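Local coordinates for serine protease inhibitor 4, isoform B (Drosophila melanogaster, PDB 4P0F), which probably inhibits serine and cysteine endopeptidases as a member of the serpin family, here captured in its cleaved form, at residues L14-F17 against S18-Y22; V156-S159 against E160-L163. All coordinates share one frame; numbering follows the deposited sequence.

Contact 1. Residues L14-F17 against S18-Y22; sequences LALF and SINVY
Two side-chain torsions shape this contact: Phe17 has CG trans to its own nitrogen (chi1 -178°), laying the ring alongside Val21 one turn on, while Ser18 sets OG opposite its carbonyl carbon (chi1 -60°), facing back to Leu14. Both pairs follow the i, i+4 spacing of an alpha-helix, here helix 6-28, the long N-terminal helix of the serpin fold. One gamma-methyl of Val21 lies over a face of the Phe17 ring in a CH-pi contact, CG2 standing 3.8 Å from the ring centroid. It is offset toward the rim, and Phe17 CZ, 3.6 Å from Val21 CG2, is the ring atom it approaches most closely. A beta-branched valine suits the place because its branch carries a methyl back over the ring. Beyond this pair, Phe17 packs on Ile41 of helix 38-49 and Val21 on Phe36 of strand 35-36, so an apolar side chain suits both places. With an alanine here, the Val21 methyl would probably lose its aromatic floor and a gap would open toward Ile41.

On the more exposed side, Leu16 reaches forward with one methyl: its CD1 meets Ile19 CD1 at 3.8 Å and lies 3.6 Å from Asn20 OD1. Backbone bonds of the ordinary helical kind, such as Val21 N to Phe17 O at 2.9 Å, hold these positions. A small serine suits this buried place against Pro371 and Trp374 of strand 370-377, since its hydroxyl is satisfied within the helix. Leu14 O accepts both Ser18 N (2.8 Å) and Ser18 OG (2.7 Å), from opposite faces of the carbonyl plane, with OG 40° out of it.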
ATOM      1  N   LEU A  14      -4.147   8.400   7.179  1.00 14.02           N
ATOM      2  CA  LEU A  14      -3.680   7.423   6.201  1.00 17.70           C
ATOM      3  C   LEU A  14      -4.521   7.475   4.927  1.00 14.45           C
ATOM      4  O   LEU A  14      -3.986   7.366   3.824  1.00 17.02           O
ATOM      5  CB  LEU A  14      -3.704   6.019   6.796  1.00 14.94           C
ATOM      6  CG  LEU A  14      -3.287   4.912   5.824  1.00 14.55           C
ATOM      7  CD1 LEU A  14      -1.903   5.205   5.255  1.00 14.99           C
ATOM      8  CD2 LEU A  14      -3.312   3.558   6.506  1.00 18.96           C
ATOM      9  N   ALA A  15      -5.829   7.664   5.073  1.00 14.33           N
ATOM     10  CA  ALA A  15      -6.705   7.783   3.906  1.00 15.09           C
ATOM     11  C   ALA A  15      -6.328   8.977   3.030  1.00 18.93           C
ATOM     12  O   ALA A  15      -6.353   8.885   1.803  1.00 17.30           O
ATOM     13  CB  ALA A  15      -8.179   7.876   4.334  1.00 17.32           C
ATOM     14  N   LEU A  16      -5.970  10.097   3.646  1.00 16.83           N
ATOM     15  CA  LEU A  16      -5.571  11.268   2.877  1.00 15.13           C
ATOM     16  C   LEU A  16      -4.211  11.028   2.212  1.00 14.22           C
ATOM     17  O   LEU A  16      -4.036  11.321   1.035  1.00 15.61           O
ATOM     18  CB  LEU A  16      -5.536  12.511   3.767  1.00 15.86           C
ATOM     19  CG  LEU A  16      -5.080  13.824   3.107  1.00 16.90           C
ATOM     20  CD1 LEU A  16      -5.840  14.126   1.831  1.00 18.24           C
ATOM     21  CD2 LEU A  16      -5.243  14.966   4.074  1.00 20.76           C
ATOM     22  N   PHE A  17      -3.255  10.494   2.966  1.00 13.61           N
ATOM     23  CA  PHE A  17      -1.978  10.087   2.381  1.00 13.54           C
ATOM     24  C   PHE A  17      -2.195   9.162   1.183  1.00 15.44           C
ATOM     25  O   PHE A  17      -1.535   9.310   0.150  1.00 14.79           O
ATOM     26  CB  PHE A  17      -1.098   9.402   3.428  1.00 14.74           C
ATOM     27  CG  PHE A  17       0.259   8.998   2.911  1.00 14.93           C
ATOM     28  CD1 PHE A  17       1.152   9.949   2.471  1.00 14.64           C
ATOM     29  CD2 PHE A  17       0.632   7.666   2.860  1.00 16.38           C
ATOM     30  CE1 PHE A  17       2.403   9.589   2.002  1.00 16.73           C
ATOM     31  CE2 PHE A  17       1.880   7.301   2.387  1.00 18.10           C
ATOM     32  CZ  PHE A  17       2.759   8.274   1.953  1.00 15.36           C
ATOM     33  N   SER A  18      -3.150   8.241   1.308  1.00 13.74           N
ATOM     34  CA  SER A  18      -3.443   7.286   0.246  1.00 14.58           C
ATOM     35  C   SER A  18      -3.862   7.973  -1.049  1.00 16.33           C
ATOM     36  O   SER A  18      -3.346   7.656  -2.120  1.00 17.43           O
ATOM     37  CB  SER A  18      -4.551   6.317   0.667  1.00 18.50           C
ATOM     38  OG  SER A  18      -4.199   5.570   1.817  1.00 21.07           O
ATOM     39  N   ILE A  19      -4.824   8.891  -0.972  1.00 16.35           N
ATOM     40  CA  ILE A  19      -5.281   9.541  -2.184  1.00 16.51           C
ATOM     41  C   ILE A  19      -4.197  10.473  -2.717  1.00 17.71           C
ATOM     42  O   ILE A  19      -4.095  10.667  -3.925  1.00 18.50           O
ATOM     43  CB  ILE A  19      -6.627  10.291  -1.969  1.00 28.99           C
ATOM     44  CG1 ILE A  19      -6.511  11.395  -0.926  1.00 35.86           C
ATOM     45  CG2 ILE A  19      -7.689   9.298  -1.542  1.00 36.67           C
ATOM     46  CD1 ILE A  19      -7.727  12.301  -0.864  1.00 85.90           C
ATOM     47  N   ASN A  20      -3.365  11.029  -1.830  1.00 17.19           N
ATOM     48  CA  ASN A  20      -2.242  11.843  -2.287  1.00 18.60           C
ATOM     49  C   ASN A  20      -1.283  11.015  -3.146  1.00 16.97           C
ATOM     50  O   ASN A  20      -0.889  11.436  -4.238  1.00 19.15           O
ATOM     51  CB  ASN A  20      -1.485  12.447  -1.100  1.00 16.39           C
ATOM     52  CG  ASN A  20      -2.282  13.513  -0.363  1.00 18.64           C
ATOM     53  OD1 ASN A  20      -3.337  13.962  -0.815  1.00 18.11           O
ATOM     54  ND2 ASN A  20      -1.741  13.960   0.762  1.00 17.09           N
ATOM     55  N   VAL A  21      -0.916   9.837  -2.650  1.00 16.02           N
ATOM     56  CA  VAL A  21       0.007   8.949  -3.364  1.00 16.25           C
ATOM     57  C   VAL A  21      -0.623   8.442  -4.669  1.00 17.28           C
ATOM     58  O   VAL A  21       0.017   8.444  -5.727  1.00 18.72           O
ATOM     59  CB  VAL A  21       0.423   7.761  -2.471  1.00 15.97           C
ATOM     60  CG1 VAL A  21       1.173   6.708  -3.279  1.00 16.23           C
ATOM     61  CG2 VAL A  21       1.289   8.256  -1.308  1.00 15.02           C
ATOM     62  N   TYR A  22      -1.886   8.034  -4.583  1.00 17.40           N
ATOM     63  CA  TYR A  22      -2.631   7.529  -5.741  1.00 21.95           C
ATOM     64  C   TYR A  22      -2.620   8.577  -6.852  1.00 23.78           C
ATOM     65  O   TYR A  22      -2.373   8.267  -8.022  1.00 22.35           O
ATOM     66  CB  TYR A  22      -4.054   7.170  -5.298  1.00 18.16           C
ATOM     67  CG  TYR A  22      -5.005   6.584  -6.324  1.00 20.15           C
ATOM     68  CD1 TYR A  22      -4.627   5.543  -7.163  1.00 29.26           C
ATOM     69  CD2 TYR A  22      -6.319   7.033  -6.388  1.00 29.41           C
ATOM     70  CE1 TYR A  22      -5.526   5.002  -8.073  1.00 26.95           C
ATOM     71  CE2 TYR A  22      -7.221   6.503  -7.287  1.00 28.95           C
ATOM     72  CZ  TYR A  22      -6.826   5.489  -8.125  1.00 30.89           C
ATOM     73  OH  TYR A  22      -7.755   4.989  -9.009  1.00 36.17           O
TER

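Contact 2. Residues V156-S159 against E160-L163; sequences VLNS and ESRL
Ser159 O meets the guanidinium of Arg162 at its edge, close to the plane, taking a nearly straight bond from NH1 (2.8 Å, 163° at the hydrogen). Over one face of the same group sits Glu160 O, 3.5 Å above the plane and displaced toward the rim. NH1 also donates to Ser161 O at 2.9 Å, so one nitrogen ties together two carbonyls of the bend; a bend in the arginine chain at chi2 (-74°) helps curl it back there. NE is engaged by Glu309 in a salt bridge, which helps fix the rotation of the group. The Asn158 amide touches Glu160 through OD1, against the backbone N and CB; the carboxylate lies farther off, its plane turned 57° from the amide's.

The backbone here makes a type I beta turn from Asn158 to Ser161, closed by Ser161 N to Asn158 O at 2.9 Å, and leads into strand 161-174. An Asx turn is nested within it: Asn158 OD1 accepts Glu160 N at 2.8 Å, with the donor above the amide plane, a task suited to a short amide side chain. The strand opens with a classic beta bulge, in which Arg162 and Leu163 together stand opposite Val339 of strand 328-341. Glu160 turns its carboxylate to Arg340 in a salt bridge. Ser161 is small enough to turn its hydroxyl back toward the start of the turn, where OG accepts Asn158 N at 3.0 Å and is joined through a water to Val156 O.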
ATOM      1  N   VAL A 156      21.177  -1.593  -6.153  1.00 18.77           N
ATOM      2  CA  VAL A 156      21.013  -0.338  -5.385  1.00 20.57           C
ATOM      3  C   VAL A 156      21.679  -0.404  -4.013  1.00 22.12           C
ATOM      4  O   VAL A 156      21.561   0.539  -3.223  1.00 21.08           O
ATOM      5  CB  VAL A 156      19.527   0.056  -5.182  1.00 19.91           C
ATOM      6  CG1 VAL A 156      18.832   0.195  -6.514  1.00 23.29           C
ATOM      7  CG2 VAL A 156      18.801  -0.918  -4.275  1.00 20.39           C
ATOM      8  N   LEU A 157      22.387  -1.501  -3.752  1.00 20.68           N
ATOM      9  CA  LEU A 157      23.111  -1.711  -2.502  1.00 19.20           C
ATOM     10  C   LEU A 157      24.605  -1.773  -2.770  1.00 19.70           C
ATOM     11  O   LEU A 157      25.024  -2.354  -3.764  1.00 22.70           O
ATOM     12  CB  LEU A 157      22.656  -3.010  -1.821  1.00 18.98           C
ATOM     13  CG  LEU A 157      21.161  -3.137  -1.526  1.00 16.52           C
ATOM     14  CD1 LEU A 157      20.846  -4.472  -0.859  1.00 22.06           C
ATOM     15  CD2 LEU A 157      20.662  -1.993  -0.664  1.00 19.47           C
ATOM     16  N   ASN A 158      25.400  -1.191  -1.875  1.00 21.17           N
ATOM     17  CA  ASN A 158      26.858  -1.293  -1.957  1.00 24.35           C
ATOM     18  C   ASN A 158      27.504  -0.972  -0.610  1.00 22.94           C
ATOM     19  O   ASN A 158      26.815  -0.880   0.401  1.00 22.06           O
ATOM     20  CB  ASN A 158      27.407  -0.377  -3.062  1.00 25.72           C
ATOM     21  CG  ASN A 158      27.142   1.108  -2.810  1.00 32.49           C
ATOM     22  OD1 ASN A 158      26.973   1.551  -1.677  1.00 25.43           O
ATOM     23  ND2 ASN A 158      27.109   1.882  -3.887  1.00 39.14           N
ATOM     24  N   SER A 159      28.828  -0.804  -0.586  1.00 22.78           N
ATOM     25  CA  SER A 159      29.537  -0.613   0.673  1.00 22.22           C
ATOM     26  C   SER A 159      29.145   0.668   1.405  1.00 24.27           C
ATOM     27  O   SER A 159      29.451   0.817   2.590  1.00 23.65           O
ATOM     28  CB  SER A 159      31.054  -0.609   0.435  1.00 27.20           C
ATOM     29  OG  SER A 159      31.410   0.406  -0.486  1.00 33.33           O
ATOM     30  N   GLU A 160      28.489   1.591   0.705  1.00 23.31           N
ATOM     31  CA  GLU A 160      27.999   2.829   1.322  1.00 21.21           C
ATOM     32  C   GLU A 160      26.629   2.664   1.990  1.00 18.54           C
ATOM     33  O   GLU A 160      26.208   3.522   2.757  1.00 19.40           O
ATOM     34  CB  GLU A 160      27.916   3.956   0.286  1.00 30.23           C
ATOM     35  CG  GLU A 160      29.250   4.357  -0.318  1.00 34.51           C
ATOM     36  CD  GLU A 160      30.012   5.334   0.555  1.00 57.84           C
ATOM     37  OE1 GLU A 160      29.609   6.518   0.627  1.00 45.71           O
ATOM     38  OE2 GLU A 160      31.012   4.916   1.171  1.00 60.03           O
ATOM     39  N   SER A 161      25.927   1.569   1.686  1.00 18.93           N
ATOM     40  CA  SER A 161      24.624   1.301   2.292  1.00 17.99           C
ATOM     41  C   SER A 161      24.794   1.105   3.788  1.00 17.96           C
ATOM     42  O   SER A 161      25.764   0.481   4.219  1.00 18.67           O
ATOM     43  CB  SER A 161      23.968   0.052   1.684  1.00 18.63           C
ATOM     44  OG  SER A 161      23.820   0.155   0.281  1.00 21.09           O
ATOM     45  N   ARG A 162      23.859   1.621   4.580  1.00 18.92           N
ATOM     46  CA  ARG A 162      23.968   1.511   6.028  1.00 16.62           C
ATOM     47  C   ARG A 162      22.779   0.789   6.650  1.00 16.21           C
ATOM     48  O   ARG A 162      22.945   0.030   7.604  1.00 16.89           O
ATOM     49  CB  ARG A 162      24.148   2.895   6.643  1.00 18.27           C
ATOM     50  CG  ARG A 162      25.482   3.517   6.297  1.00 17.87           C
ATOM     51  CD  ARG A 162      26.634   2.862   7.070  1.00 18.95           C
ATOM     52  NE  ARG A 162      27.949   3.344   6.641  1.00 19.76           N
ATOM     53  CZ  ARG A 162      28.679   2.806   5.668  1.00 22.88           C
ATOM     54  NH1 ARG A 162      28.240   1.748   4.993  1.00 22.89           N
ATOM     55  NH2 ARG A 162      29.854   3.332   5.366  1.00 24.50           N
ATOM     56  N   LEU A 163      21.576   1.022   6.142  1.00 15.78           N
ATOM     57  CA  LEU A 163      20.477   0.175   6.553  1.00 20.47           C
ATOM     58  C   LEU A 163      19.363   0.174   5.539  1.00 16.77           C
ATOM     59  O   LEU A 163      19.265   1.070   4.714  1.00 16.68           O
ATOM     60  CB  LEU A 163      19.951   0.602   7.921  1.00 23.31           C
ATOM     61  CG  LEU A 163      19.499   2.047   8.053  1.00 28.79           C
ATOM     62  CD1 LEU A 163      18.002   2.189   7.770  1.00 37.34           C
ATOM     63  CD2 LEU A 163      19.833   2.540   9.434  1.00 26.08           C
TER
HETATM   64  O   HOH W   1      22.272   2.015  -0.913  1.00 20.99           O
HETATM   65  O   HOH W   2      31.849   0.744   4.252  1.00 43.30           O

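Contact 1 lies inside the N-terminal helix 6-28, and contact 2 at the turn entering strand 161-174; their centres are 30 Å apart and their nearest atoms about 17 Å, so neither touches the other. Each adjoins different elements of the serpin fold. Residues 14-22 pack against helix 38-49 and strands 35-36 and 370-377. Residues 160-163 instead border strands 91-100 and 328-341, the latter corresponding to the reactive-centre loop inserted on cleavage between strands 161-174 and 311-324, as in other cleaved serpins. Contact 2 thus bears on the inserted loop directly, through Val339, Arg340 and Arg341, whereas contact 1 belongs to the surrounding scaffold.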